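PDB 5H9D: farnesyl pyrophosphate synthetase from Staphylococcus aureus, which probably catalyses magnesium-dependent prenyl chain elongation to heptaprenyl diphosphate, and is found here in an assembly with a second, different subunit chain. Local coordinates for residues K19-K24 and N111-L116; E29-H34 and L95-K100; V67-E72 and L118-A123. All coordinates share one frame; numbering follows the deposited sequence.

Interaction 1 of 3, residues K19-K24 and N111-L116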
loop_
_atom_site.group_PDB
_atom_site.type_symbol
_atom_site.label_atom_id
_atom_site.label_comp_id
_atom_site.label_asym_id
_atom_site.label_seq_id
_atom_site.Cartn_x
_atom_site.Cartn_y
_atom_site.Cartn_z
ATOM N N LYS A 19 -19.563 0.473 3.657
ATOM C CA LYS A 19 -19.917 -0.806 4.251
ATOM C C LYS A 19 -18.642 -1.624 4.522
ATOM O O LYS A 19 -18.458 -2.157 5.621
ATOM C CB LYS A 19 -20.829 -1.619 3.344
ATOM C CG LYS A 19 -21.266 -2.927 3.989
ATOM C CD LYS A 19 -21.735 -3.929 2.947
ATOM C CE LYS A 19 -22.143 -5.265 3.571
ATOM N NZ LYS A 19 -22.734 -6.166 2.545
ATOM N N ALA A 20 -17.767 -1.704 3.520
ATOM C CA ALA A 20 -16.516 -2.445 3.608
ATOM C C ALA A 20 -15.652 -2.092 4.811
ATOM O O ALA A 20 -14.878 -2.898 5.289
ATOM C CB ALA A 20 -15.730 -2.242 2.331
ATOM N N ILE A 21 -15.825 -0.893 5.326
ATOM C CA ILE A 21 -15.031 -0.419 6.437
ATOM C C ILE A 21 -15.529 -0.828 7.840
ATOM O O ILE A 21 -14.805 -0.746 8.847
ATOM C CB ILE A 21 -14.872 1.129 6.265
ATOM C CG1 ILE A 21 -13.410 1.433 6.010
ATOM C CG2 ILE A 21 -15.399 1.901 7.436
ATOM C CD1 ILE A 21 -12.840 0.597 4.943
ATOM N N LYS A 22 -16.765 -1.293 7.900
ATOM C CA LYS A 22 -17.332 -1.698 9.170
ATOM C C LYS A 22 -16.539 -2.870 9.744
ATOM O O LYS A 22 -16.157 -3.797 9.016
ATOM C CB LYS A 22 -18.820 -2.008 8.968
ATOM C CG LYS A 22 -19.561 -0.731 8.586
ATOM C CD LYS A 22 -21.061 -0.867 8.506
ATOM C CE LYS A 22 -21.696 0.530 8.367
ATOM N NZ LYS A 22 -23.186 0.477 8.188
ATOM N N SER A 23 -16.263 -2.826 11.043
ATOM C CA SER A 23 -15.482 -3.890 11.647
ATOM C C SER A 23 -15.969 -4.405 12.997
ATOM O O SER A 23 -16.671 -3.724 13.728
ATOM C CB SER A 23 -14.015 -3.413 11.766
ATOM O OG SER A 23 -13.247 -4.128 12.723
ATOM N N LYS A 24 -15.562 -5.628 13.321
ATOM C CA LYS A 24 -15.878 -6.221 14.587
ATOM C C LYS A 24 -15.154 -5.400 15.657
ATOM O O LYS A 24 -15.567 -5.393 16.815
ATOM C CB LYS A 24 -15.415 -7.663 14.615
ATOM C CG LYS A 24 -16.367 -8.613 13.927
ATOM C CD LYS A 24 -16.181 -10.053 14.399
ATOM C CE LYS A 24 -15.877 -11.018 13.219
ATOM N NZ LYS A 24 -15.341 -12.374 13.675
ATOM N N ASN A 111 -3.161 -2.246 7.998
ATOM C CA ASN A 111 -3.205 -3.676 7.674
ATOM C C ASN A 111 -4.646 -4.063 7.354
ATOM O O ASN A 111 -4.929 -4.819 6.393
ATOM C CB ASN A 111 -2.732 -4.540 8.846
ATOM C CG ASN A 111 -1.313 -4.247 9.269
ATOM O OD1 ASN A 111 -0.476 -3.867 8.458
ATOM N ND2 ASN A 111 -1.035 -4.437 10.545
ATOM N N PHE A 112 -5.552 -3.544 8.182
ATOM C CA PHE A 112 -6.978 -3.787 8.028
ATOM C C PHE A 112 -7.438 -3.397 6.614
ATOM O O PHE A 112 -7.985 -4.212 5.883
ATOM C CB PHE A 112 -7.696 -2.976 9.123
ATOM C CG PHE A 112 -9.191 -2.973 9.039
ATOM C CD1 PHE A 112 -9.923 -4.109 9.341
ATOM C CD2 PHE A 112 -9.878 -1.800 8.705
ATOM C CE1 PHE A 112 -11.321 -4.081 9.319
ATOM C CE2 PHE A 112 -11.262 -1.767 8.680
ATOM C CZ PHE A 112 -11.986 -2.910 8.989
ATOM N N LEU A 113 -7.171 -2.151 6.243
ATOM C CA LEU A 113 -7.565 -1.572 4.958
ATOM C C LEU A 113 -7.022 -2.357 3.798
ATOM O O LEU A 113 -7.685 -2.544 2.778
ATOM C CB LEU A 113 -7.105 -0.085 4.870
ATOM C CG LEU A 113 -7.855 0.860 5.829
ATOM C CD1 LEU A 113 -7.371 2.275 5.772
ATOM C CD2 LEU A 113 -9.317 0.829 5.455
ATOM N N LEU A 114 -5.797 -2.820 3.966
ATOM C CA LEU A 114 -5.116 -3.579 2.939
ATOM C C LEU A 114 -5.739 -4.968 2.799
ATOM O O LEU A 114 -5.951 -5.433 1.692
ATOM C CB LEU A 114 -3.668 -3.707 3.338
ATOM C CG LEU A 114 -2.632 -3.797 2.256
ATOM C CD1 LEU A 114 -2.531 -2.437 1.586
ATOM C CD2 LEU A 114 -1.299 -4.220 2.910
ATOM N N ALA A 115 -6.029 -5.626 3.922
ATOM C CA ALA A 115 -6.620 -6.963 3.868
ATOM C C ALA A 115 -7.960 -6.934 3.147
ATOM O O ALA A 115 -8.278 -7.850 2.374
ATOM C CB ALA A 115 -6.802 -7.537 5.289
ATOM N N LEU A 116 -8.741 -5.881 3.417
ATOM C CA LEU A 116 -10.051 -5.711 2.798
ATOM C C LEU A 116 -9.861 -5.544 1.293
ATOM O O LEU A 116 -10.656 -6.042 0.496
ATOM C CB LEU A 116 -10.753 -4.472 3.356
ATOM C CG LEU A 116 -11.296 -4.451 4.788
ATOM C CD1 LEU A 116 -11.825 -3.021 5.119
ATOM C CD2 LEU A 116 -12.366 -5.552 4.937
#
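A20 packs on L116, I21 on L113 and L116, and both I21 and S23 on the F112 ring, in a mainly apolar contact between the turn that follows helix 6-20 and the side of helix 103-121. The backbones come nearest at A20 and L116, with CA atoms 7.3 Å apart. Although the CB of I21 points away from the helix, its CD1 turns back to touch two leucine methyls, 3.6 Å from L113 CD2 and 3.8 Å from L116 CD1. The I21 side chain meets that of L116 at about a right angle, and branched aliphatic residues suit this close, nonpolar seam.

F112 reaches out to the turn with CG anti to the backbone N (chi1 174°). Its CZ lies 3.6 Å from I21 O, which faces the ring edge in plane, while S23 CB approaches the same CZ obliquely at 3.5 Å. Within the helix, L116 CD1 rests over one face of the ring, towards its rim. S23 suits a small, two-sided place: its CB touches phenylalanine, while OG is hydrogen-bonded to D25 N and to E106 of the chain of the second subunit, whose V102 packs on F112.

No hydrogen bond links the two segments, so shape and burial of hydrocarbon hold them together. The carbonyl of I21 at the ring edge probably adds a mild electrostatic attraction to the positively polarised C-H groups.

Interaction 2 of 3, residues E29-H34 and L95-K100. With PO4 (phosphate ion), chain H.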
loop_
_atom_site.group_PDB
_atom_site.type_symbol
_atom_site.label_atom_id
_atom_site.label_comp_id
_atom_site.label_asym_id
_atom_site.label_seq_id
_atom_site.Cartn_x
_atom_site.Cartn_y
_atom_site.Cartn_z
ATOM N N GLU A 29 -12.945 0.750 12.922
ATOM C CA GLU A 29 -14.076 1.282 12.171
ATOM C C GLU A 29 -14.128 2.811 12.183
ATOM O O GLU A 29 -14.398 3.442 11.155
ATOM C CB GLU A 29 -15.389 0.745 12.720
ATOM C CG GLU A 29 -16.558 1.083 11.845
ATOM C CD GLU A 29 -17.741 0.223 12.151
ATOM O OE1 GLU A 29 -17.513 -0.976 12.431
ATOM O OE2 GLU A 29 -18.889 0.743 12.098
ATOM N N GLN A 30 -13.902 3.396 13.352
ATOM C CA GLN A 30 -13.891 4.839 13.486
ATOM C C GLN A 30 -12.700 5.450 12.749
ATOM O O GLN A 30 -12.828 6.514 12.148
ATOM C CB GLN A 30 -13.763 5.248 14.934
ATOM C CG GLN A 30 -14.869 4.880 15.874
ATOM C CD GLN A 30 -14.535 5.419 17.251
ATOM O OE1 GLN A 30 -14.568 6.646 17.478
ATOM N NE2 GLN A 30 -14.161 4.517 18.170
ATOM N N ALA A 31 -11.536 4.805 12.827
ATOM C CA ALA A 31 -10.348 5.319 12.144
ATOM C C ALA A 31 -10.554 5.302 10.622
ATOM O O ALA A 31 -10.386 6.322 9.954
ATOM C CB ALA A 31 -9.106 4.509 12.525
ATOM N N SER A 32 -10.918 4.152 10.075
ATOM C CA SER A 32 -11.156 4.045 8.648
ATOM C C SER A 32 -12.180 5.086 8.175
ATOM O O SER A 32 -11.985 5.730 7.154
ATOM C CB SER A 32 -11.643 2.634 8.307
ATOM O OG SER A 32 -10.652 1.677 8.624
ATOM N N LEU A 33 -13.266 5.249 8.930
ATOM C CA LEU A 33 -14.314 6.217 8.599
ATOM C C LEU A 33 -13.815 7.662 8.770
ATOM O O LEU A 33 -14.164 8.561 7.991
ATOM C CB LEU A 33 -15.530 5.988 9.472
ATOM C CG LEU A 33 -16.668 6.952 9.162
ATOM C CD1 LEU A 33 -17.148 6.799 7.697
ATOM C CD2 LEU A 33 -17.785 6.701 10.129
ATOM N N HIS A 34 -12.998 7.890 9.789
ATOM C CA HIS A 34 -12.436 9.212 9.990
ATOM C C HIS A 34 -11.719 9.620 8.696
ATOM O O HIS A 34 -12.009 10.667 8.136
ATOM C CB HIS A 34 -11.436 9.189 11.139
ATOM C CG HIS A 34 -10.736 10.489 11.359
ATOM N ND1 HIS A 34 -11.411 11.684 11.490
ATOM C CD2 HIS A 34 -9.421 10.777 11.510
ATOM C CE1 HIS A 34 -10.537 12.652 11.713
ATOM N NE2 HIS A 34 -9.323 12.127 11.729
ATOM N N LEU A 95 -6.894 15.280 11.829
ATOM C CA LEU A 95 -5.794 14.542 12.432
ATOM C C LEU A 95 -5.515 13.187 11.784
ATOM O O LEU A 95 -6.425 12.414 11.485
ATOM C CB LEU A 95 -6.101 14.291 13.914
ATOM C CG LEU A 95 -6.157 15.441 14.911
ATOM C CD1 LEU A 95 -6.852 14.980 16.189
ATOM C CD2 LEU A 95 -4.711 15.943 15.162
ATOM N N THR A 96 -4.244 12.877 11.606
ATOM C CA THR A 96 -3.903 11.593 11.024
ATOM C C THR A 96 -4.252 10.599 12.117
ATOM O O THR A 96 -4.330 10.986 13.279
ATOM C CB THR A 96 -2.408 11.556 10.631
ATOM O OG1 THR A 96 -1.591 11.891 11.754
ATOM C CG2 THR A 96 -2.145 12.551 9.539
ATOM N N ILE A 97 -4.485 9.339 11.765
ATOM C CA ILE A 97 -4.870 8.351 12.764
ATOM C C ILE A 97 -3.846 8.252 13.876
ATOM O O ILE A 97 -4.183 8.263 15.050
ATOM C CB ILE A 97 -5.090 6.947 12.134
ATOM C CG1 ILE A 97 -6.041 7.055 10.950
ATOM C CG2 ILE A 97 -5.689 5.974 13.162
ATOM C CD1 ILE A 97 -7.328 7.647 11.305
ATOM N N SER A 98 -2.588 8.138 13.503
ATOM C CA SER A 98 -1.506 8.061 14.489
ATOM C C SER A 98 -1.616 9.172 15.539
ATOM O O SER A 98 -1.206 8.991 16.664
ATOM C CB SER A 98 -0.166 8.124 13.769
ATOM O OG SER A 98 -0.383 8.555 12.416
ATOM N N LYS A 99 -2.204 10.311 15.194
ATOM C CA LYS A 99 -2.328 11.398 16.170
ATOM C C LYS A 99 -3.651 11.474 16.897
ATOM O O LYS A 99 -3.702 11.981 18.009
ATOM C CB LYS A 99 -2.040 12.766 15.538
ATOM C CG LYS A 99 -0.555 13.050 15.376
ATOM C CD LYS A 99 -0.280 14.537 15.337
ATOM C CE LYS A 99 1.206 14.794 15.177
ATOM N NZ LYS A 99 1.964 13.918 16.125
ATOM N N LYS A 100 -4.718 10.974 16.278
ATOM C CA LYS A 100 -6.040 10.984 16.901
ATOM C C LYS A 100 -6.121 9.843 17.895
ATOM O O LYS A 100 -6.866 9.907 18.842
ATOM C CB LYS A 100 -7.113 10.810 15.840
ATOM C CG LYS A 100 -8.455 11.388 16.188
ATOM C CD LYS A 100 -9.455 11.106 15.081
ATOM C CE LYS A 100 -10.706 11.968 15.235
ATOM N NZ LYS A 100 -11.123 12.127 16.663
HETATM P P PO4 H . -11.349 15.667 15.627
HETATM O O1 PO4 H . -12.732 15.288 15.241
HETATM O O2 PO4 H . -11.139 15.382 17.071
HETATM O O3 PO4 H . -10.379 14.882 14.820
HETATM O O4 PO4 H . -11.143 17.116 15.374
#
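The imidazole of H34 has K100 CD over one face and L95 O and I97 CD1 at its edge. K100 CD stands 3.6 Å from the ring centroid and 18° off the normal, a CH-pi contact shifted towards the rim nearest NE2 and CD2. At the edge, NE2 donates to L95 O over 2.9 Å. The bond is bent at the hydrogen (138°), yet the donor lies in the carbonyl plane on a lone pair and the acceptor stays close to the ring plane, so bond and stacked methylene together restrain the ring's rotation. H34 reaches across because CG is anti to the backbone N (chi1 176°).

Beside the ring, I97 CD1 comes 3.8 Å from H34 CD2, and I97 CG2 lies at the same distance from A31 CB; the small alanine lets the two backbones approach. The lysine suits its exposed place by offering methylenes to the ring and an amine to solvent ions. K100 NZ makes a weak hydrogen bond to PO4 O2, 3.3 Å away, on a phosphate probably taken up from the crystallisation liquor. K100 NZ, 5.2 Å from H34 ND1, might disfavour a second proton on the ring, an effect the phosphate would offset.

T96 O accepts from both K99 N and K100 N as helix 97-100 begins. Helix 26-38 packs on the short helix after the antiparallel strands 90-91 and 94-95, in the connection that follows the DDxxD aspartate-rich motif at the C-terminal end of helix 62-85 in the all-helical trans-prenyltransferase fold.

Interaction 3 of 3, residues V67-E72 and L118-A123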
loop_
_atom_site.group_PDB
_atom_site.type_symbol
_atom_site.label_atom_id
_atom_site.label_comp_id
_atom_site.label_asym_id
_atom_site.label_seq_id
_atom_site.Cartn_x
_atom_site.Cartn_y
_atom_site.Cartn_z
ATOM N N VAL A 67 -13.652 -3.543 -7.981
ATOM C CA VAL A 67 -12.231 -3.266 -8.148
ATOM C C VAL A 67 -11.986 -1.811 -7.745
ATOM O O VAL A 67 -10.946 -1.455 -7.206
ATOM C CB VAL A 67 -11.760 -3.549 -9.606
ATOM C CG1 VAL A 67 -10.267 -3.323 -9.725
ATOM C CG2 VAL A 67 -12.060 -4.985 -9.950
ATOM N N ALA A 68 -12.979 -0.984 -7.984
ATOM C CA ALA A 68 -12.907 0.426 -7.610
ATOM C C ALA A 68 -12.787 0.556 -6.074
ATOM O O ALA A 68 -11.934 1.302 -5.582
ATOM C CB ALA A 68 -14.154 1.168 -8.143
ATOM N N VAL A 69 -13.635 -0.183 -5.339
ATOM C CA VAL A 69 -13.625 -0.208 -3.878
ATOM C C VAL A 69 -12.257 -0.732 -3.397
ATOM O O VAL A 69 -11.656 -0.189 -2.477
ATOM C CB VAL A 69 -14.789 -1.106 -3.337
ATOM C CG1 VAL A 69 -14.560 -1.458 -1.907
ATOM C CG2 VAL A 69 -16.120 -0.365 -3.436
ATOM N N ALA A 70 -11.750 -1.775 -4.041
ATOM C CA ALA A 70 -10.443 -2.325 -3.669
ATOM C C ALA A 70 -9.326 -1.317 -3.871
ATOM O O ALA A 70 -8.474 -1.172 -3.004
ATOM C CB ALA A 70 -10.128 -3.598 -4.480
ATOM N N LEU A 71 -9.311 -0.636 -5.011
ATOM C CA LEU A 71 -8.256 0.338 -5.278
ATOM C C LEU A 71 -8.208 1.474 -4.249
ATOM O O LEU A 71 -7.115 1.888 -3.822
ATOM C CB LEU A 71 -8.417 0.941 -6.678
ATOM C CG LEU A 71 -7.744 0.288 -7.878
ATOM C CD1 LEU A 71 -6.265 0.641 -7.806
ATOM C CD2 LEU A 71 -7.976 -1.226 -7.893
ATOM N N GLU A 72 -9.375 1.987 -3.852
ATOM C CA GLU A 72 -9.398 3.084 -2.895
ATOM C C GLU A 72 -8.973 2.599 -1.518
ATOM O O GLU A 72 -8.382 3.342 -0.764
ATOM C CB GLU A 72 -10.788 3.714 -2.855
ATOM C CG GLU A 72 -10.876 5.092 -2.210
ATOM C CD GLU A 72 -9.984 6.138 -2.854
ATOM O OE1 GLU A 72 -9.457 5.864 -3.947
ATOM O OE2 GLU A 72 -9.799 7.237 -2.276
ATOM N N LEU A 118 -7.645 -6.894 -0.530
ATOM C CA LEU A 118 -7.432 -8.241 -1.086
ATOM C C LEU A 118 -8.738 -9.024 -1.163
ATOM O O LEU A 118 -8.964 -9.772 -2.110
ATOM C CB LEU A 118 -6.427 -9.035 -0.257
ATOM C CG LEU A 118 -4.968 -8.582 -0.311
ATOM C CD1 LEU A 118 -4.105 -9.821 -0.081
ATOM C CD2 LEU A 118 -4.617 -7.893 -1.665
ATOM N N GLU A 119 -9.593 -8.855 -0.163
ATOM C CA GLU A 119 -10.874 -9.534 -0.166
ATOM C C GLU A 119 -11.634 -9.071 -1.390
ATOM O O GLU A 119 -12.222 -9.880 -2.103
ATOM C CB GLU A 119 -11.719 -9.155 1.042
ATOM C CG GLU A 119 -11.494 -9.904 2.318
ATOM C CD GLU A 119 -12.601 -9.570 3.330
ATOM O OE1 GLU A 119 -12.448 -9.914 4.532
ATOM O OE2 GLU A 119 -13.629 -8.960 2.902
ATOM N N HIS A 120 -11.624 -7.761 -1.624
ATOM C CA HIS A 120 -12.361 -7.201 -2.741
ATOM C C HIS A 120 -11.815 -7.474 -4.147
ATOM O O HIS A 120 -12.561 -7.420 -5.119
ATOM C CB HIS A 120 -12.580 -5.707 -2.509
ATOM C CG HIS A 120 -13.607 -5.412 -1.459
ATOM N ND1 HIS A 120 -14.842 -4.869 -1.751
ATOM C CD2 HIS A 120 -13.595 -5.616 -0.123
ATOM C CE1 HIS A 120 -15.545 -4.754 -0.640
ATOM N NE2 HIS A 120 -14.812 -5.201 0.364
ATOM N N LEU A 121 -10.534 -7.790 -4.258
ATOM C CA LEU A 121 -9.956 -8.090 -5.561
ATOM C C LEU A 121 -10.310 -9.505 -6.000
ATOM O O LEU A 121 -10.154 -9.835 -7.175
ATOM C CB LEU A 121 -8.441 -7.949 -5.523
ATOM C CG LEU A 121 -7.947 -6.516 -5.602
ATOM C CD1 LEU A 121 -6.443 -6.444 -5.301
ATOM C CD2 LEU A 121 -8.255 -5.989 -6.977
ATOM N N MET A 122 -10.779 -10.334 -5.062
ATOM C CA MET A 122 -11.144 -11.720 -5.384
ATOM C C MET A 122 -12.446 -11.761 -6.173
ATOM O O MET A 122 -13.034 -12.833 -6.362
ATOM C CB MET A 122 -11.301 -12.581 -4.118
ATOM C CG MET A 122 -12.721 -12.597 -3.525
ATOM C CE MET A 122 -12.973 -15.278 -2.821
ATOM N N ALA A 123 -12.900 -10.581 -6.602
ATOM C CA ALA A 123 -14.114 -10.447 -7.398
ATOM C C ALA A 123 -13.654 -10.476 -8.852
ATOM O O ALA A 123 -14.443 -10.636 -9.779
ATOM C CB ALA A 123 -14.821 -9.135 -7.077
#
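V69 lays its CG1 methyl against the ND1-CE1 side of the H120 imidazole, 3.4 Å from ND1 and 3.7 Å from CE1, approaching obliquely. With CG1 anti to the backbone N (chi1 164°), this branch is the one that meets the ring. ND1 also has a weak hydrogen bond to Q66 OE1, one residue before the segment, so the same end of the histidine serves both a polar and an apolar neighbour. Histidine suits such a partly exposed margin, where a flat ring can pack on a methyl and still offer a nitrogen.

Deeper in the interface A70 faces helix 103-121 directly. Its CB sits 3.8 Å from H120 CB and equally far from L121 CG, wedged between two consecutive residues. Because alanine carries no more than a methyl, the CA atoms of A70 and H120 come within 5.3 Å. This is close helix-helix packing within the all-alpha bundle of the polyprenyl synthetase family: helix 62-85 and the end of helix 103-121 run here in roughly opposite senses, and no hydrogen bond crosses between the segments.

L121 fills the next position, with CG beside the backbone N (chi1 -79°). Its CD2 lies 3.9 Å from A70 CB and reaches V67 CG1 more loosely at 4.3 Å. Beyond these residues, V67 leans on V179 of helix 158-183, while Y82 of the second subunit's chain packs against L121.

How the interactions relate
Interactions 1 and 3 share helix 103-121, which presents 111-116 to the turn after helix 6-20 and 118-123 to helix 62-85; their centres lie 11 Å apart, and A20 touches H120. Interaction 2, centred 13 Å from interaction 1, is nested inside the chain loop that interaction 1 closes, whereas the segments of interaction 3 alternate with those of both others. Interactions 1 and 2 meet where S23 N probably hydrogen-bonds to E29 OE1 and S32 packs on I21 and F112; interactions 2 and 3, 21 Å apart between centres, do not touch. Interactions 1 and 2 tie early segments to later ones, interaction 3 pairs helices 62-85 and 103-121, and interactions 1 and 3 border the second subunit.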